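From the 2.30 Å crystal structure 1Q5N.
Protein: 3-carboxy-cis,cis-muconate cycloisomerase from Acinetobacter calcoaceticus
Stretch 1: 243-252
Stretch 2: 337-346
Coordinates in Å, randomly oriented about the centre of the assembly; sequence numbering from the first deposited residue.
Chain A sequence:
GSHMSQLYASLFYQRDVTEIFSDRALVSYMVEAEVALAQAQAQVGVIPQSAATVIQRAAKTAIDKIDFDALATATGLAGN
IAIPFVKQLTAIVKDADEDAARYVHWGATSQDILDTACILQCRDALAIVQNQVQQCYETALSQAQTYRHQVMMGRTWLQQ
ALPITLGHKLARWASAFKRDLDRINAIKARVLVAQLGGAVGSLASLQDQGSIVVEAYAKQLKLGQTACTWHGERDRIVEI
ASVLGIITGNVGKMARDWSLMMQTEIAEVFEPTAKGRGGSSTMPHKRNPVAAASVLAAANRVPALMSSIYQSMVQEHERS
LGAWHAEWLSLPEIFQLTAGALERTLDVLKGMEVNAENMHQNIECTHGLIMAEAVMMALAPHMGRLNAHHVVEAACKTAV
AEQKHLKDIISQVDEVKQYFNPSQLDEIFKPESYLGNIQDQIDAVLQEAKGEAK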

ATOM      1  N   VAL A 243      11.264   2.853 -10.891  1.00 30.09           N
ATOM      2  CA  VAL A 243      11.615   4.021 -11.686  1.00 27.78           C
ATOM      3  C   VAL A 243      10.336   4.623 -12.327  1.00 26.93           C
ATOM      4  O   VAL A 243      10.166   5.838 -12.367  1.00 26.19           O
ATOM      5  CB  VAL A 243      12.689   3.593 -12.720  1.00 28.94           C
ATOM      6  CG1 VAL A 243      12.907   4.689 -13.788  1.00 30.39           C
ATOM      7  CG2 VAL A 243      14.007   3.351 -11.971  1.00 28.24           C
ATOM      8  N   LEU A 244       9.422   3.764 -12.787  1.00 26.04           N
ATOM      9  CA  LEU A 244       8.171   4.226 -13.360  1.00 25.56           C
ATOM     10  C   LEU A 244       7.409   4.931 -12.228  1.00 25.72           C
ATOM     11  O   LEU A 244       6.786   5.953 -12.454  1.00 27.30           O
ATOM     12  CB  LEU A 244       7.354   3.051 -13.918  1.00 23.30           C
ATOM     13  CG  LEU A 244       8.107   2.356 -15.077  1.00 26.09           C
ATOM     14  CD1 LEU A 244       7.298   1.087 -15.461  1.00 27.28           C
ATOM     15  CD2 LEU A 244       8.346   3.328 -16.295  1.00 24.43           C
ATOM     16  N   GLY A 245       7.478   4.380 -11.018  1.00 25.86           N
ATOM     17  CA  GLY A 245       6.814   4.985  -9.887  1.00 24.67           C
ATOM     18  C   GLY A 245       7.317   6.413  -9.619  1.00 25.80           C
ATOM     19  O   GLY A 245       6.511   7.296  -9.323  1.00 25.59           O
ATOM     20  N   ILE A 246       8.626   6.654  -9.727  1.00 24.55           N
ATOM     21  CA  ILE A 246       9.159   7.977  -9.493  1.00 24.93           C
ATOM     22  C   ILE A 246       8.701   8.942 -10.586  1.00 26.48           C
ATOM     23  O   ILE A 246       8.353  10.093 -10.313  1.00 26.42           O
ATOM     24  CB  ILE A 246      10.690   7.952  -9.438  1.00 27.88           C
ATOM     25  CG1 ILE A 246      11.152   7.283  -8.133  1.00 26.79           C
ATOM     26  CG2 ILE A 246      11.252   9.368  -9.555  1.00 22.71           C
ATOM     27  CD1 ILE A 246      12.636   6.923  -8.192  1.00 30.30           C
ATOM     28  N   ILE A 247       8.653   8.462 -11.827  1.00 26.44           N
ATOM     29  CA  ILE A 247       8.222   9.322 -12.913  1.00 26.34           C
ATOM     30  C   ILE A 247       6.768   9.716 -12.687  1.00 26.69           C
ATOM     31  O   ILE A 247       6.395  10.873 -12.893  1.00 26.66           O
ATOM     32  CB  ILE A 247       8.368   8.609 -14.310  1.00 26.01           C
ATOM     33  CG1 ILE A 247       9.865   8.433 -14.613  1.00 27.69           C
ATOM     34  CG2 ILE A 247       7.576   9.386 -15.404  1.00 22.88           C
ATOM     35  CD1 ILE A 247      10.163   7.390 -15.725  1.00 26.54           C
ATOM     36  N   THR A 248       5.941   8.766 -12.268  1.00 25.74           N
ATOM     37  CA  THR A 248       4.544   9.111 -12.063  1.00 26.08           C
ATOM     38  C   THR A 248       4.437  10.098 -10.915  1.00 25.75           C
ATOM     39  O   THR A 248       3.632  11.029 -10.995  1.00 25.53           O
ATOM     40  CB  THR A 248       3.695   7.879 -11.773  1.00 26.49           C
ATOM     41  OG1 THR A 248       3.647   7.103 -12.963  1.00 28.78           O
ATOM     42  CG2 THR A 248       2.251   8.264 -11.358  1.00 24.36           C
ATOM     43  N   GLY A 249       5.250   9.920  -9.866  1.00 24.10           N
ATOM     44  CA  GLY A 249       5.213  10.883  -8.774  1.00 23.52           C
ATOM     45  C   GLY A 249       5.619  12.302  -9.257  1.00 26.65           C
ATOM     46  O   GLY A 249       5.036  13.285  -8.805  1.00 25.46           O
ATOM     47  N   ASN A 250       6.610  12.423 -10.159  1.00 26.63           N
ATOM     48  CA  ASN A 250       7.015  13.756 -10.653  1.00 28.36           C
ATOM     49  C   ASN A 250       5.869  14.459 -11.401  1.00 28.55           C
ATOM     50  O   ASN A 250       5.650  15.662 -11.204  1.00 30.03           O
ATOM     51  CB  ASN A 250       8.221  13.703 -11.641  1.00 27.92           C
ATOM     52  CG  ASN A 250       9.531  13.313 -10.970  1.00 32.35           C
ATOM     53  OD1 ASN A 250       9.869  13.811  -9.881  1.00 35.09           O
ATOM     54  ND2 ASN A 250      10.294  12.447 -11.625  1.00 32.47           N
ATOM     55  N   VAL A 251       5.134  13.749 -12.261  1.00 27.14           N
ATOM     56  CA  VAL A 251       4.089  14.465 -13.002  1.00 26.60           C
ATOM     57  C   VAL A 251       2.844  14.658 -12.123  1.00 27.67           C
ATOM     58  O   VAL A 251       2.022  15.565 -12.361  1.00 28.36           O
ATOM     59  CB  VAL A 251       3.759  13.787 -14.388  1.00 25.47           C
ATOM     60  CG1 VAL A 251       5.043  13.769 -15.252  1.00 25.36           C
ATOM     61  CG2 VAL A 251       3.221  12.364 -14.211  1.00 21.76           C
ATOM     62  N   GLY A 252       2.727  13.803 -11.097  1.00 27.79           N
ATOM     63  CA  GLY A 252       1.634  13.926 -10.131  1.00 25.84           C
ATOM     64  C   GLY A 252       1.842  15.282  -9.435  1.00 26.19           C
ATOM     65  O   GLY A 252       0.913  16.054  -9.269  1.00 24.69           O
ATOM     66  N   LEU A 337      -0.208   3.223 -16.683  1.00 30.09           N
ATOM     67  CA  LEU A 337      -0.590   4.455 -15.984  1.00 29.04           C
ATOM     68  C   LEU A 337       0.496   5.516 -16.132  1.00 28.91           C
ATOM     69  O   LEU A 337       0.181   6.722 -16.256  1.00 28.39           O
ATOM     70  CB  LEU A 337      -0.867   4.199 -14.485  1.00 27.99           C
ATOM     71  CG  LEU A 337      -2.157   3.412 -14.232  1.00 30.02           C
ATOM     72  CD1 LEU A 337      -2.187   2.794 -12.874  1.00 29.86           C
ATOM     73  CD2 LEU A 337      -3.331   4.343 -14.407  1.00 29.93           C
ATOM     74  N   THR A 338       1.761   5.086 -16.120  1.00 27.14           N
ATOM     75  CA  THR A 338       2.872   6.019 -16.239  1.00 26.64           C
ATOM     76  C   THR A 338       2.914   6.650 -17.651  1.00 27.62           C
ATOM     77  O   THR A 338       3.071   7.880 -17.798  1.00 27.19           O
ATOM     78  CB  THR A 338       4.226   5.313 -15.963  1.00 26.89           C
ATOM     79  OG1 THR A 338       4.227   4.775 -14.644  1.00 26.18           O
ATOM     80  CG2 THR A 338       5.406   6.303 -16.121  1.00 25.97           C
ATOM     81  N   ALA A 339       2.782   5.810 -18.684  1.00 26.67           N
ATOM     82  CA  ALA A 339       2.805   6.284 -20.074  1.00 26.54           C
ATOM     83  C   ALA A 339       1.557   7.167 -20.266  1.00 27.54           C
ATOM     84  O   ALA A 339       1.624   8.220 -20.908  1.00 26.45           O
ATOM     85  CB  ALA A 339       2.801   5.067 -21.063  1.00 28.62           C
ATOM     86  N   GLY A 340       0.415   6.751 -19.696  1.00 27.05           N
ATOM     87  CA  GLY A 340      -0.783   7.597 -19.791  1.00 27.01           C
ATOM     88  C   GLY A 340      -0.583   8.955 -19.092  1.00 27.18           C
ATOM     89  O   GLY A 340      -0.916  10.023 -19.619  1.00 28.56           O
ATOM     90  N   ALA A 341       0.015   8.941 -17.912  1.00 25.96           N
ATOM     91  CA  ALA A 341       0.209  10.199 -17.189  1.00 27.62           C
ATOM     92  C   ALA A 341       1.213  11.098 -17.930  1.00 28.84           C
ATOM     93  O   ALA A 341       1.061  12.311 -17.951  1.00 30.14           O
ATOM     94  CB  ALA A 341       0.702   9.924 -15.697  1.00 22.53           C
ATOM     95  N   LEU A 342       2.240  10.495 -18.517  1.00 30.17           N
ATOM     96  CA  LEU A 342       3.247  11.245 -19.280  1.00 31.69           C
ATOM     97  C   LEU A 342       2.606  11.850 -20.514  1.00 32.81           C
ATOM     98  O   LEU A 342       2.864  13.003 -20.853  1.00 32.88           O
ATOM     99  CB  LEU A 342       4.379  10.319 -19.725  1.00 28.68           C
ATOM    100  CG  LEU A 342       5.352  10.036 -18.627  1.00 27.06           C
ATOM    101  CD1 LEU A 342       6.286   8.932 -19.051  1.00 27.26           C
ATOM    102  CD2 LEU A 342       6.090  11.336 -18.349  1.00 27.92           C
ATOM    103  N   GLU A 343       1.767  11.077 -21.190  1.00 32.89           N
ATOM    104  CA  GLU A 343       1.151  11.625 -22.375  1.00 35.76           C
ATOM    105  C   GLU A 343       0.284  12.877 -22.064  1.00 36.47           C
ATOM    106  O   GLU A 343       0.353  13.860 -22.796  1.00 36.17           O
ATOM    107  CB  GLU A 343       0.316  10.554 -23.090  1.00 38.93           C
ATOM    108  CG  GLU A 343      -0.674  11.123 -24.078  1.00 45.96           C
ATOM    109  CD  GLU A 343      -1.243  10.050 -24.965  1.00 52.51           C
ATOM    110  OE1 GLU A 343      -0.597   9.747 -26.004  1.00 55.96           O
ATOM    111  OE2 GLU A 343      -2.315   9.489 -24.609  1.00 55.73           O
ATOM    112  N   ARG A 344      -0.549  12.844 -21.016  1.00 35.76           N
ATOM    113  CA  ARG A 344      -1.350  14.012 -20.680  1.00 34.50           C
ATOM    114  C   ARG A 344      -0.465  15.181 -20.177  1.00 34.38           C
ATOM    115  O   ARG A 344      -0.694  16.343 -20.518  1.00 33.99           O
ATOM    116  CB  ARG A 344      -2.408  13.608 -19.680  1.00 35.38           C
ATOM    117  CG  ARG A 344      -3.515  12.959 -20.442  1.00 38.91           C
ATOM    118  CD  ARG A 344      -4.253  12.038 -19.610  1.00 42.97           C
ATOM    119  NE  ARG A 344      -4.968  11.084 -20.450  1.00 49.80           N
ATOM    120  CZ  ARG A 344      -4.536   9.841 -20.710  1.00 50.66           C
ATOM    121  NH1 ARG A 344      -3.399   9.384 -20.198  1.00 48.87           N
ATOM    122  NH2 ARG A 344      -5.254   9.051 -21.499  1.00 54.01           N
ATOM    123  N   THR A 345       0.572  14.880 -19.405  1.00 32.84           N
ATOM    124  CA  THR A 345       1.460  15.938 -18.951  1.00 33.12           C
ATOM    125  C   THR A 345       2.121  16.664 -20.167  1.00 34.89           C
ATOM    126  O   THR A 345       2.175  17.909 -20.211  1.00 34.52           O
ATOM    127  CB  THR A 345       2.509  15.360 -17.983  1.00 30.67           C
ATOM    128  OG1 THR A 345       1.801  14.785 -16.880  1.00 32.07           O
ATOM    129  CG2 THR A 345       3.515  16.465 -17.468  1.00 28.70           C
ATOM    130  N   LEU A 346       2.607  15.902 -21.151  1.00 35.76           N
ATOM    131  CA  LEU A 346       3.203  16.502 -22.365  1.00 35.80           C
ATOM    132  C   LEU A 346       2.205  17.471 -23.035  1.00 35.67           C
ATOM    133  O   LEU A 346       2.547  18.618 -23.298  1.00 35.14           O
ATOM    134  CB  LEU A 346       3.608  15.410 -23.355  1.00 35.25           C
ATOM    135  CG  LEU A 346       4.410  15.928 -24.549  1.00 36.78           C
ATOM    136  CD1 LEU A 346       5.615  16.754 -24.111  1.00 33.57           C
ATOM    137  CD2 LEU A 346       4.853  14.698 -25.336  1.00 38.41           C
TER

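The most unusual feature of this contact is a pair of threonines that meet hydroxyl to hydroxyl in a contact that is mostly apolar. Thr248 OG1 lies 2.9 Å from Thr338 OG1, and here the two helices come closest in register, with Thr248 CA and Thr338 CA 5.5 Å apart. Threonine is short and suits so close an approach, yet it brings an oxygen that must be accommodated within buried surroundings. Neither oxygen depends on the other alone. Thr248 OG1 makes a weak hydrogen bond to Leu244 O, one turn back in its own helix, at 3.4 Å, and Thr338 OG1 is hydrogen-bonded elsewhere in the structure. Thr338 OG1 also sits 3.6 Å from Leu244 O and 3.6 Å from Leu244 CB, so the polar group is packed against the start of the first stretch as well.

Both stretches are segments of longer helices, running in the same general direction with their axes 31° apart and 9.4 Å distant at closest approach. Regular backbone hydrogen bonds, such as Thr248 N to Leu244 O at 2.9 Å and Leu342 N to Thr338 O at 2.8 Å, satisfy the main chain internally. The contact is made by side-chain packing, and 365 Å² is buried, both sides summed. Thr338 and Val251 have the most area covered by the other stretch, 81 and 77 Å². All the contacting residues are buried in the assembly, which suits their mostly apolar side chains.

Thr338 contributes through both branches. While its hydroxyl faces Thr248, its methyl group packs on Ile247, with Thr338 CG2 3.8 Å from Ile247 CG2. That same isoleucine methyl meets the next turn of the second helix, where Ile247 CG2 is 3.8 Å from Leu342 CD2. Beta-branching suits Ile247 to this position because CG2 branches directly from CB, close to the backbone, and the CA-to-CB bond already points toward the partner. Leu342 reaches the seam differently: its CA-to-CB bond points sideways, and the longer side chain brings its end nearer.

One turn beyond Ile247, Val251 spreads its two methyls over two neighbours. Val251 CG2 lies 3.8 Å from Ala341 CB, and Val251 CG1 lies 4.1 Å from Leu342 CD2. Alanine fits here because its single methyl, directed toward the first helix, offers an apolar surface while occupying little space. Valine is the complementary shape, compact and forked at CB.

Thr345 closes the contact, with Thr345 OG1 3.3 Å from Val251 CB. A hydroxyl against a hydrocarbon would be costly if left unpaired, but Thr345 OG1 donates a hydrogen bond of 2.8 Å to Ala341 O, the carbonyl one turn earlier. The oxygen thus touches Val251 while paired with the backbone, and Thr345 CG2 packs 3.8 Å from Val251 CG1.

Residues on other faces stay out of the contact. Gly245, Gly249 and Gly340 add nothing to it, and Arg344 instead curls back, its NH1 making a weak hydrogen bond of 2.6 Å to Gly340 O.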